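PDB 3GZ8: MutT/nudix family protein from Shewanella oneidensis, which binds ADP-ribose through the NUDIX domain that makes up this construct and, as the full-length protein, regulates transcription in NAD metabolism. Local coordinates for residues Leu23-Val28 with Gln70-Lys75; Leu41-Asn46 with Ser124-Lys129; Glu88-Val93 with Cys108-Met113. One frame throughout, in Å; residues are numbered along the deposited sequence.

Contact 1: Leu23-Val28 with Gln70-Lys75. With APR (adenosine-5-diphosphoribose), chain E.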
loop_
_atom_site.group_PDB
_atom_site.type_symbol
_atom_site.label_atom_id
_atom_site.label_comp_id
_atom_site.label_asym_id
_atom_site.label_seq_id
_atom_site.Cartn_x
_atom_site.Cartn_y
_atom_site.Cartn_z
ATOM N N LEU A 23 4.552 5.720 -5.606
ATOM C CA LEU A 23 4.445 4.458 -4.905
ATOM C C LEU A 23 5.796 4.110 -4.350
ATOM O O LEU A 23 6.775 4.011 -5.098
ATOM C CB LEU A 23 4.005 3.407 -5.897
ATOM C CG LEU A 23 3.465 2.034 -5.512
ATOM C CD1 LEU A 23 2.888 1.961 -4.080
ATOM C CD2 LEU A 23 2.386 1.698 -6.559
ATOM N N THR A 24 5.870 3.954 -3.032
ATOM C CA THR A 24 7.147 3.722 -2.378
ATOM C C THR A 24 7.026 2.671 -1.296
ATOM O O THR A 24 5.915 2.238 -0.952
ATOM C CB THR A 24 7.717 5.024 -1.763
ATOM O OG1 THR A 24 6.762 5.609 -0.875
ATOM C CG2 THR A 24 8.072 6.060 -2.855
ATOM N N VAL A 25 8.182 2.242 -0.787
ATOM C CA VAL A 25 8.250 1.414 0.412
ATOM C C VAL A 25 9.148 2.105 1.416
ATOM O O VAL A 25 9.983 2.929 1.026
ATOM C CB VAL A 25 8.762 -0.023 0.135
ATOM C CG1 VAL A 25 7.906 -0.715 -0.904
ATOM C CG2 VAL A 25 10.220 -0.020 -0.280
ATOM N N ASP A 26 8.988 1.786 2.696
ATOM C CA ASP A 26 9.868 2.312 3.744
ATOM C C ASP A 26 10.087 1.196 4.742
ATOM O O ASP A 26 9.253 0.292 4.837
ATOM C CB ASP A 26 9.223 3.499 4.454
ATOM C CG ASP A 26 9.376 4.799 3.691
ATOM O OD1 ASP A 26 10.522 5.249 3.488
ATOM O OD2 ASP A 26 8.352 5.388 3.319
ATOM N N ALA A 27 11.188 1.234 5.483
ATOM C CA ALA A 27 11.405 0.217 6.506
ATOM C C ALA A 27 11.821 0.870 7.796
ATOM O O ALA A 27 12.654 1.799 7.791
ATOM C CB ALA A 27 12.453 -0.800 6.075
ATOM N N VAL A 28 11.246 0.382 8.899
ATOM C CA VAL A 28 11.706 0.774 10.236
ATOM C C VAL A 28 12.347 -0.429 10.901
ATOM O O VAL A 28 11.642 -1.348 11.382
ATOM C CB VAL A 28 10.559 1.292 11.110
ATOM C CG1 VAL A 28 11.084 1.804 12.431
ATOM C CG2 VAL A 28 9.781 2.392 10.389
ATOM N N GLN A 70 10.497 -7.660 -2.147
ATOM C CA GLN A 70 11.809 -7.568 -2.784
ATOM C C GLN A 70 12.250 -6.097 -2.797
ATOM O O GLN A 70 13.373 -5.807 -2.444
ATOM C CB GLN A 70 11.835 -8.213 -4.186
ATOM C CG GLN A 70 13.126 -7.953 -4.991
ATOM C CD GLN A 70 13.358 -8.916 -6.176
ATOM O OE1 GLN A 70 12.420 -9.546 -6.718
ATOM N NE2 GLN A 70 14.629 -9.037 -6.573
ATOM N N THR A 71 11.357 -5.189 -3.185
ATOM C CA THR A 71 11.674 -3.766 -3.162
ATOM C C THR A 71 12.277 -3.294 -1.845
ATOM O O THR A 71 13.355 -2.665 -1.828
ATOM C CB THR A 71 10.461 -2.866 -3.459
ATOM O OG1 THR A 71 9.752 -3.358 -4.612
ATOM C CG2 THR A 71 10.936 -1.469 -3.737
ATOM N N VAL A 72 11.586 -3.587 -0.746
ATOM C CA VAL A 72 12.022 -3.120 0.561
ATOM C C VAL A 72 13.370 -3.763 0.939
ATOM O O VAL A 72 14.251 -3.089 1.471
ATOM C CB VAL A 72 10.893 -3.275 1.647
ATOM C CG1 VAL A 72 10.706 -4.711 2.066
ATOM C CG2 VAL A 72 11.174 -2.411 2.870
ATOM N N LEU A 73 13.544 -5.053 0.657
ATOM C CA LEU A 73 14.793 -5.690 1.001
ATOM C C LEU A 73 15.979 -5.104 0.213
ATOM O O LEU A 73 17.108 -4.976 0.742
ATOM C CB LEU A 73 14.699 -7.208 0.851
ATOM C CG LEU A 73 13.769 -7.857 1.888
ATOM C CD1 LEU A 73 13.552 -9.292 1.538
ATOM C CD2 LEU A 73 14.289 -7.708 3.341
ATOM N N ARG A 74 15.692 -4.729 -1.028
ATOM C CA ARG A 74 16.678 -4.264 -1.965
ATOM C C ARG A 74 17.055 -2.829 -1.607
ATOM O O ARG A 74 18.234 -2.476 -1.635
ATOM C CB ARG A 74 16.147 -4.373 -3.400
ATOM C CG ARG A 74 17.090 -3.777 -4.444
ATOM C CD ARG A 74 16.583 -3.859 -5.898
ATOM N NE ARG A 74 15.269 -3.256 -6.040
ATOM C CZ ARG A 74 15.051 -1.953 -6.137
ATOM N NH1 ARG A 74 13.819 -1.521 -6.244
ATOM N NH2 ARG A 74 16.065 -1.083 -6.122
ATOM N N LYS A 75 16.066 -2.014 -1.243
ATOM C CA LYS A 75 16.339 -0.648 -0.795
ATOM C C LYS A 75 17.185 -0.683 0.460
ATOM O O LYS A 75 18.108 0.109 0.616
ATOM C CB LYS A 75 15.047 0.155 -0.562
ATOM C CG LYS A 75 14.175 0.475 -1.851
ATOM C CD LYS A 75 14.957 0.713 -3.154
ATOM C CE LYS A 75 15.878 1.953 -3.066
ATOM N NZ LYS A 75 16.685 2.167 -4.331
HETATM N N1 APR E . 9.234 6.748 -9.747
HETATM C C2 APR E . 10.361 6.012 -9.891
HETATM N N3 APR E . 11.594 6.514 -9.693
HETATM C C4 APR E . 11.754 7.817 -9.315
HETATM C C5 APR E . 10.563 8.663 -9.124
HETATM C C6 APR E . 9.253 8.058 -9.375
HETATM N N6 APR E . 8.120 8.801 -9.224
HETATM N N7 APR E . 10.988 9.878 -8.760
HETATM C C8 APR E . 12.344 9.824 -8.702
HETATM N N9 APR E . 12.798 8.603 -9.049
HETATM C "C1'" APR E . 14.209 8.187 -9.102
HETATM C "C2'" APR E . 15.106 9.326 -9.568
HETATM O "O2'" APR E . 16.205 8.761 -10.303
HETATM C "C3'" APR E . 15.662 9.921 -8.295
HETATM O "O3'" APR E . 16.961 10.483 -8.493
HETATM O "O4'" APR E . 14.646 7.844 -7.792
HETATM C "C4'" APR E . 15.697 8.710 -7.374
HETATM C "C5'" APR E . 15.401 9.038 -5.934
HETATM O "O5'" APR E . 15.667 7.835 -5.205
HETATM P PA APR E . 15.606 7.911 -3.605
HETATM O O1A APR E . 16.456 9.071 -3.102
HETATM O O2A APR E . 15.860 6.524 -3.114
HETATM O O3A APR E . 14.025 8.260 -3.534
HETATM P PB APR E . 13.369 9.085 -2.324
HETATM O O1B APR E . 13.447 10.542 -2.636
HETATM O O2B APR E . 13.972 8.466 -1.098
HETATM O O5D APR E . 11.786 8.780 -2.395
HETATM C C5D APR E . 11.243 7.701 -1.624
HETATM O O4D APR E . 9.488 9.082 -0.719
HETATM O O1D APR E . 7.238 9.351 -0.137
HETATM C C1D APR E . 8.560 9.116 0.353
HETATM O O2D APR E . 8.521 7.928 2.438
HETATM C C2D APR E . 8.699 7.761 1.020
HETATM O O3D APR E . 11.006 7.246 1.738
HETATM C C3D APR E . 10.091 7.251 0.632
HETATM C C4D APR E . 10.611 8.279 -0.364
#

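Contact 2: Leu41-Asn46 with Ser124-Lys129. With APR (adenosine-5-diphosphoribose), chain E.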
loop_
_atom_site.group_PDB
_atom_site.type_symbol
_atom_site.label_atom_id
_atom_site.label_comp_id
_atom_site.label_asym_id
_atom_site.label_seq_id
_atom_site.Cartn_x
_atom_site.Cartn_y
_atom_site.Cartn_z
ATOM N N LEU A 41 18.639 4.711 10.331
ATOM C CA LEU A 41 18.313 5.879 9.536
ATOM C C LEU A 41 19.439 6.126 8.531
ATOM O O LEU A 41 20.604 5.796 8.791
ATOM C CB LEU A 41 18.114 7.125 10.432
ATOM C CG LEU A 41 17.006 7.145 11.501
ATOM C CD1 LEU A 41 16.896 8.538 12.148
ATOM C CD2 LEU A 41 15.633 6.715 10.946
ATOM N N VAL A 42 19.065 6.686 7.385
ATOM C CA VAL A 42 20.012 7.061 6.350
ATOM C C VAL A 42 20.006 8.577 6.192
ATOM O O VAL A 42 18.992 9.248 6.482
ATOM C CB VAL A 42 19.687 6.407 4.975
ATOM C CG1 VAL A 42 19.886 4.879 5.037
ATOM C CG2 VAL A 42 18.264 6.780 4.474
ATOM N N GLN A 43 21.127 9.133 5.742
ATOM C CA GLN A 43 21.128 10.548 5.471
ATOM C C GLN A 43 20.899 10.774 3.985
ATOM O O GLN A 43 21.622 10.232 3.181
ATOM C CB GLN A 43 22.405 11.214 5.995
ATOM C CG GLN A 43 22.356 12.723 5.829
ATOM C CD GLN A 43 23.525 13.447 6.485
ATOM O OE1 GLN A 43 23.349 14.562 6.971
ATOM N NE2 GLN A 43 24.718 12.825 6.502
ATOM N N ARG A 44 19.904 11.585 3.635
ATOM C CA ARG A 44 19.473 11.770 2.234
ATOM C C ARG A 44 20.432 12.622 1.374
ATOM O O ARG A 44 20.860 13.702 1.796
ATOM C CB ARG A 44 18.082 12.416 2.218
ATOM C CG ARG A 44 16.994 11.559 2.893
ATOM C CD ARG A 44 15.604 12.228 2.890
ATOM N NE ARG A 44 15.219 12.689 1.569
ATOM C CZ ARG A 44 14.834 11.877 0.586
ATOM N NH1 ARG A 44 14.764 10.551 0.789
ATOM N NH2 ARG A 44 14.508 12.389 -0.608
ATOM N N SER A 45 20.769 12.163 0.170
ATOM C CA SER A 45 21.438 13.076 -0.772
ATOM C C SER A 45 20.581 13.435 -1.960
ATOM O O SER A 45 21.090 13.842 -2.995
ATOM C CB SER A 45 22.838 12.615 -1.211
ATOM O OG SER A 45 23.059 11.217 -1.097
ATOM N N ASN A 46 19.266 13.294 -1.800
ATOM C CA ASN A 46 18.323 13.695 -2.829
ATOM C C ASN A 46 17.254 14.574 -2.224
ATOM O O ASN A 46 16.931 14.461 -1.042
ATOM C CB ASN A 46 17.666 12.475 -3.497
ATOM C CG ASN A 46 18.609 11.713 -4.430
ATOM O OD1 ASN A 46 19.603 12.254 -4.917
ATOM N ND2 ASN A 46 18.293 10.441 -4.681
ATOM N N SER A 124 22.321 7.625 -3.536
ATOM C CA SER A 124 21.115 8.370 -3.090
ATOM C C SER A 124 21.123 8.745 -1.603
ATOM O O SER A 124 20.281 9.531 -1.143
ATOM C CB SER A 124 19.839 7.597 -3.432
ATOM O OG SER A 124 19.932 6.305 -2.896
ATOM N N VAL A 125 22.087 8.201 -0.870
ATOM C CA VAL A 125 22.301 8.527 0.552
ATOM C C VAL A 125 23.775 8.817 0.848
ATOM O O VAL A 125 24.655 8.313 0.161
ATOM C CB VAL A 125 21.800 7.380 1.474
ATOM C CG1 VAL A 125 20.298 7.237 1.347
ATOM C CG2 VAL A 125 22.497 6.045 1.153
ATOM N N SER A 126 24.068 9.599 1.877
ATOM C CA SER A 126 25.469 9.920 2.168
ATOM C C SER A 126 25.973 9.386 3.515
ATOM O O SER A 126 27.186 9.420 3.804
ATOM C CB SER A 126 25.682 11.419 2.094
ATOM O OG SER A 126 24.887 12.036 3.085
ATOM N N ASP A 127 25.050 8.902 4.339
ATOM C CA ASP A 127 25.409 8.327 5.623
ATOM C C ASP A 127 24.286 7.371 6.051
ATOM O O ASP A 127 23.159 7.438 5.534
ATOM C CB ASP A 127 25.607 9.433 6.682
ATOM C CG ASP A 127 26.762 9.145 7.662
ATOM O OD1 ASP A 127 27.250 7.980 7.759
ATOM O OD2 ASP A 127 27.183 10.116 8.350
ATOM N N VAL A 128 24.617 6.495 7.000
ATOM C CA VAL A 128 23.678 5.560 7.575
ATOM C C VAL A 128 24.148 5.310 9.001
ATOM O O VAL A 128 25.355 5.226 9.257
ATOM C CB VAL A 128 23.584 4.241 6.745
ATOM C CG1 VAL A 128 24.966 3.575 6.571
ATOM C CG2 VAL A 128 22.592 3.271 7.358
ATOM N N LYS A 129 23.203 5.228 9.933
ATOM C CA LYS A 129 23.545 4.982 11.320
ATOM C C LYS A 129 22.370 4.424 12.102
ATOM O O LYS A 129 21.252 4.816 11.874
ATOM C CB LYS A 129 24.043 6.295 11.982
ATOM C CG LYS A 129 24.303 6.177 13.483
ATOM C CD LYS A 129 25.327 7.183 13.970
ATOM C CE LYS A 129 24.661 8.391 14.629
ATOM N NZ LYS A 129 24.596 8.331 16.134
HETATM N N1 APR E . 9.234 6.748 -9.747
HETATM C C2 APR E . 10.361 6.012 -9.891
HETATM N N3 APR E . 11.594 6.514 -9.693
HETATM C C4 APR E . 11.754 7.817 -9.315
HETATM C C5 APR E . 10.563 8.663 -9.124
HETATM C C6 APR E . 9.253 8.058 -9.375
HETATM N N6 APR E . 8.120 8.801 -9.224
HETATM N N7 APR E . 10.988 9.878 -8.760
HETATM C C8 APR E . 12.344 9.824 -8.702
HETATM N N9 APR E . 12.798 8.603 -9.049
HETATM C "C1'" APR E . 14.209 8.187 -9.102
HETATM C "C2'" APR E . 15.106 9.326 -9.568
HETATM O "O2'" APR E . 16.205 8.761 -10.303
HETATM C "C3'" APR E . 15.662 9.921 -8.295
HETATM O "O3'" APR E . 16.961 10.483 -8.493
HETATM O "O4'" APR E . 14.646 7.844 -7.792
HETATM C "C4'" APR E . 15.697 8.710 -7.374
HETATM C "C5'" APR E . 15.401 9.038 -5.934
HETATM O "O5'" APR E . 15.667 7.835 -5.205
HETATM P PA APR E . 15.606 7.911 -3.605
HETATM O O1A APR E . 16.456 9.071 -3.102
HETATM O O2A APR E . 15.860 6.524 -3.114
HETATM O O3A APR E . 14.025 8.260 -3.534
HETATM P PB APR E . 13.369 9.085 -2.324
HETATM O O1B APR E . 13.447 10.542 -2.636
HETATM O O2B APR E . 13.972 8.466 -1.098
HETATM O O5D APR E . 11.786 8.780 -2.395
HETATM C C5D APR E . 11.243 7.701 -1.624
HETATM O O4D APR E . 9.488 9.082 -0.719
HETATM O O1D APR E . 7.238 9.351 -0.137
HETATM C C1D APR E . 8.560 9.116 0.353
HETATM O O2D APR E . 8.521 7.928 2.438
HETATM C C2D APR E . 8.699 7.761 1.020
HETATM O O3D APR E . 11.006 7.246 1.738
HETATM C C3D APR E . 10.091 7.251 0.632
HETATM C C4D APR E . 10.611 8.279 -0.364
HETATM O O HOH W 1 23.564 14.139 2.597
#

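Contact 3: Glu88-Val93 with Cys108-Met113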
loop_
_atom_site.group_PDB
_atom_site.type_symbol
_atom_site.label_atom_id
_atom_site.label_comp_id
_atom_site.label_asym_id
_atom_site.label_seq_id
_atom_site.Cartn_x
_atom_site.Cartn_y
_atom_site.Cartn_z
ATOM N N GLU A 88 8.295 -7.518 8.044
ATOM C CA GLU A 88 6.837 -7.579 8.138
ATOM C C GLU A 88 6.212 -6.235 7.852
ATOM O O GLU A 88 6.758 -5.174 8.177
ATOM C CB GLU A 88 6.328 -8.187 9.467
ATOM C CG GLU A 88 6.332 -7.257 10.643
ATOM C CD GLU A 88 5.679 -7.863 11.895
ATOM O OE1 GLU A 88 5.085 -7.102 12.697
ATOM O OE2 GLU A 88 5.751 -9.094 12.083
ATOM N N GLN A 89 5.066 -6.307 7.205
ATOM C CA GLN A 89 4.357 -5.143 6.778
ATOM C C GLN A 89 3.832 -4.487 8.003
ATOM O O GLN A 89 3.316 -5.167 8.875
ATOM C CB GLN A 89 3.206 -5.552 5.875
ATOM C CG GLN A 89 2.879 -4.491 4.864
ATOM C CD GLN A 89 1.961 -4.996 3.821
ATOM O OE1 GLN A 89 2.395 -5.494 2.784
ATOM N NE2 GLN A 89 0.685 -4.914 4.091
ATOM N N LEU A 90 4.005 -3.166 8.088
ATOM C CA LEU A 90 3.574 -2.394 9.249
ATOM C C LEU A 90 2.256 -1.666 8.967
ATOM O O LEU A 90 1.267 -1.906 9.640
ATOM C CB LEU A 90 4.652 -1.398 9.670
ATOM C CG LEU A 90 4.306 -0.426 10.813
ATOM C CD1 LEU A 90 3.982 -1.120 12.132
ATOM C CD2 LEU A 90 5.446 0.485 11.005
ATOM N N CYS A 91 2.256 -0.777 7.982
ATOM C CA CYS A 91 1.071 -0.052 7.590
ATOM C C CYS A 91 1.378 0.633 6.263
ATOM O O CYS A 91 2.564 0.812 5.895
ATOM C CB CYS A 91 0.724 1.014 8.626
ATOM S SG CYS A 91 2.018 2.229 8.715
ATOM N N THR A 92 0.307 1.024 5.569
ATOM C CA THR A 92 0.376 1.738 4.325
ATOM C C THR A 92 -0.230 3.128 4.542
ATOM O O THR A 92 -1.370 3.262 4.975
ATOM C CB THR A 92 -0.352 0.949 3.234
ATOM O OG1 THR A 92 0.336 -0.298 3.032
ATOM C CG2 THR A 92 -0.412 1.724 1.906
ATOM N N VAL A 93 0.563 4.159 4.299
ATOM C CA VAL A 93 0.086 5.525 4.415
ATOM C C VAL A 93 -0.035 6.131 3.010
ATOM O O VAL A 93 0.908 6.082 2.222
ATOM C CB VAL A 93 0.989 6.401 5.327
ATOM C CG1 VAL A 93 0.405 7.836 5.451
ATOM C CG2 VAL A 93 1.143 5.759 6.746
ATOM N N CYS A 108 4.923 0.734 4.511
ATOM C CA CYS A 108 5.984 0.646 5.503
ATOM C C CYS A 108 6.128 -0.753 6.077
ATOM O O CYS A 108 5.143 -1.424 6.358
ATOM C CB CYS A 108 5.769 1.674 6.636
ATOM S SG CYS A 108 7.273 2.008 7.664
ATOM N N TYR A 109 7.372 -1.172 6.268
ATOM C CA TYR A 109 7.697 -2.441 6.858
ATOM C C TYR A 109 8.494 -2.234 8.135
ATOM O O TYR A 109 8.994 -1.134 8.391
ATOM C CB TYR A 109 8.537 -3.239 5.887
ATOM C CG TYR A 109 7.759 -3.770 4.717
ATOM C CD1 TYR A 109 7.263 -5.075 4.716
ATOM C CD2 TYR A 109 7.498 -2.961 3.606
ATOM C CE1 TYR A 109 6.538 -5.567 3.629
ATOM C CE2 TYR A 109 6.786 -3.448 2.513
ATOM C CZ TYR A 109 6.309 -4.727 2.532
ATOM O OH TYR A 109 5.590 -5.159 1.455
ATOM N N THR A 110 8.641 -3.289 8.936
ATOM C CA THR A 110 9.336 -3.165 10.182
ATOM C C THR A 110 10.002 -4.478 10.561
ATOM O O THR A 110 9.543 -5.556 10.187
ATOM C CB THR A 110 8.381 -2.658 11.314
ATOM O OG1 THR A 110 9.138 -2.371 12.489
ATOM C CG2 THR A 110 7.322 -3.702 11.682
ATOM N N ALA A 111 11.113 -4.403 11.274
ATOM C CA ALA A 111 11.618 -5.593 11.907
ATOM C C ALA A 111 12.345 -5.220 13.185
ATOM O O ALA A 111 12.858 -4.103 13.313
ATOM C CB ALA A 111 12.534 -6.390 10.957
ATOM N N LEU A 112 12.375 -6.165 14.122
ATOM C CA LEU A 112 13.272 -6.099 15.259
ATOM C C LEU A 112 14.348 -7.145 15.020
ATOM O O LEU A 112 14.016 -8.279 14.659
ATOM C CB LEU A 112 12.513 -6.396 16.555
ATOM C CG LEU A 112 13.349 -6.587 17.825
ATOM C CD1 LEU A 112 14.040 -5.256 18.212
ATOM C CD2 LEU A 112 12.492 -7.189 18.995
ATOM N N MET A 113 15.620 -6.784 15.222
ATOM C CA MET A 113 16.732 -7.661 14.826
ATOM C C MET A 113 18.018 -7.417 15.632
ATOM O O MET A 113 18.112 -6.434 16.379
ATOM C CB MET A 113 17.060 -7.416 13.352
ATOM C CG MET A 113 17.349 -5.937 13.063
ATOM S SD MET A 113 17.823 -5.509 11.391
ATOM C CE MET A 113 19.225 -6.580 11.126
#

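Contact 1: Leu23-Val28 with Gln70-Lys75
V25 and V72 mark the place where strand 23-28 and helix 70-75 meet, with the segment axes 8.1 Å apart at their closest and crossing at -59°. This is a helix packed on the central sheet of the NUDIX fold. Helix 68-80 holds the position of the Nudix-box helix of the family. The joint is small, buried and apolar. V25 chi1 (-56°) sets CG2 between the backbone N and the carbonyl carbon and so presents it to the helix. There V25 CG2 lies 3.7 Å from V72 CA and 3.8 Å from T71 CG2. Two residues along the strand, A27 CB meets V72 CG2 at 3.8 Å. V72 thus spans both residues: its CG2 meets A27 and its CB rests against V25 CG2. K75 starts toward the strand, but its chain turns away and its NZ forms a salt bridge with E78. D26, between V25 and A27, points away from the helix, and its carboxylate reaches the ligand. T106 also binds its carboxylate. Each carboxylate oxygen takes one hydroxyl of the terminal ribose of ADP-ribose: O3D donates to D26 OD1 at 2.7 Å, and O2D donates to D26 OD2 at 2.7 Å.

Contact 2: Leu41-Asn46 with Ser124-Lys129
Q43 and D127 meet across two antiparallel strands, with the Q43 amide and the D127 carboxylate turned 29° from each other. Their CB atoms are 3.7 Å apart. The other flat group is the R44 guanidinium. It turns its edge to the ligand, and PB of ADP-ribose lies in its plane. R44 NH1 donates to O2B of ADP-ribose at 2.9 Å, and R44 NH2 donates to O1B at the same distance. A bend at chi3 (51°) helps bring the group to the phosphate, and the P48 carbonyl takes NE. This double grip fixes the rotation of the guanidinium. The next phosphate is held by N46, whose ND2 donates to O1A of ADP-ribose at 2.8 Å. S124 CB packs against the same ND2.

The backbones hold the strands together. L41 and K129 exchange both N-H...O=C bonds. Further along, Q43 N donates to D127 O, S126 N to Q43 O, and S45 N to S124 O. V42 and V128 lie on the face opposite Q43 and D127. V42 CG1 touches V128 CG2 at 3.9 Å, and V42 CG2 touches V125 CG1 at 3.8 Å. This is an antiparallel strand pairing of the NUDIX sheet. Segment 124-129 turns a corner at S126, and beyond the strands the loop residues N46 and S124 line part of the pyrophosphate site for ADP-ribose.

Contact 3: Glu88-Val93 with Cys108-Met113
The antiparallel pairing of 88-93 with 108-113 is interrupted by a classic beta bulge, in which L90 and C91 stand opposite the single residue C108. It belongs to the hairpin of strands 88-95 and 104-113 in the NUDIX domain. The tight part is the bulge itself. C108 O accepts L90 N at 2.7 Å and, weakly, C91 N. C108 N returns a bond to C91 O, also at 2.7 Å. L90 has a helix-like psi of -61°, which turns the chain so that both N-H groups point at one carbonyl. L90 CB then presses on C108 O at 3.3 Å. Toward the start of the strand, E88 and T110 form a regular hydrogen-bonded pair, with T110 N donating to E88 O at 2.8 Å.

The side chains pack more loosely than the backbone. L90 CD2 reaches C108 SG only at 4.1 Å. E88 and T110 lie alongside each other and point the same way, with E88 CG near T110 CG2. Beyond that contact their polar ends part: E88 OE1 forms a salt bridge with R155, and T110 OG1 binds V28 O. Helix 145-156 covers this face, where A152 touches both L90 and T110.

On the looser side, the partly exposed Q89 lies across from Y109. This part of the hairpin borders the second subunit. There Q89 packs on T92 of the second subunit, and T92 OG1 hydrogen-bonds to T92 OG1 of that subunit. Within the chain, Q89 crosses the Y109 ring with its amide nearly perpendicular to it, at 83°. The aliphatic part does the covering: Q89 CG sits 4.0 Å above one face of the Y109 ring, offset toward its rim.

All three contacts lie in one NUDIX domain and reach its mixed sheet. Contacts 1 and 3 are close, centres about 10 Å apart. They touch where strands 22-33 and 104-113 run parallel: V28 and D26 probably hydrogen-bond to the Y109 backbone, and V72 packs on the Y109 ring. Contact 2 lies about 15 Å from contact 1 and about 20 Å from contact 3, centre to centre, across the chain's middle from contact 3. The segments of contacts 1 and 2 alternate along the chain. Contact 3 follows contact 1 and falls between the two segments of contact 2. Contact 1 holds the terminal ribose and contact 2 the phosphates of one ADP-ribose; contact 3 borders the second subunit.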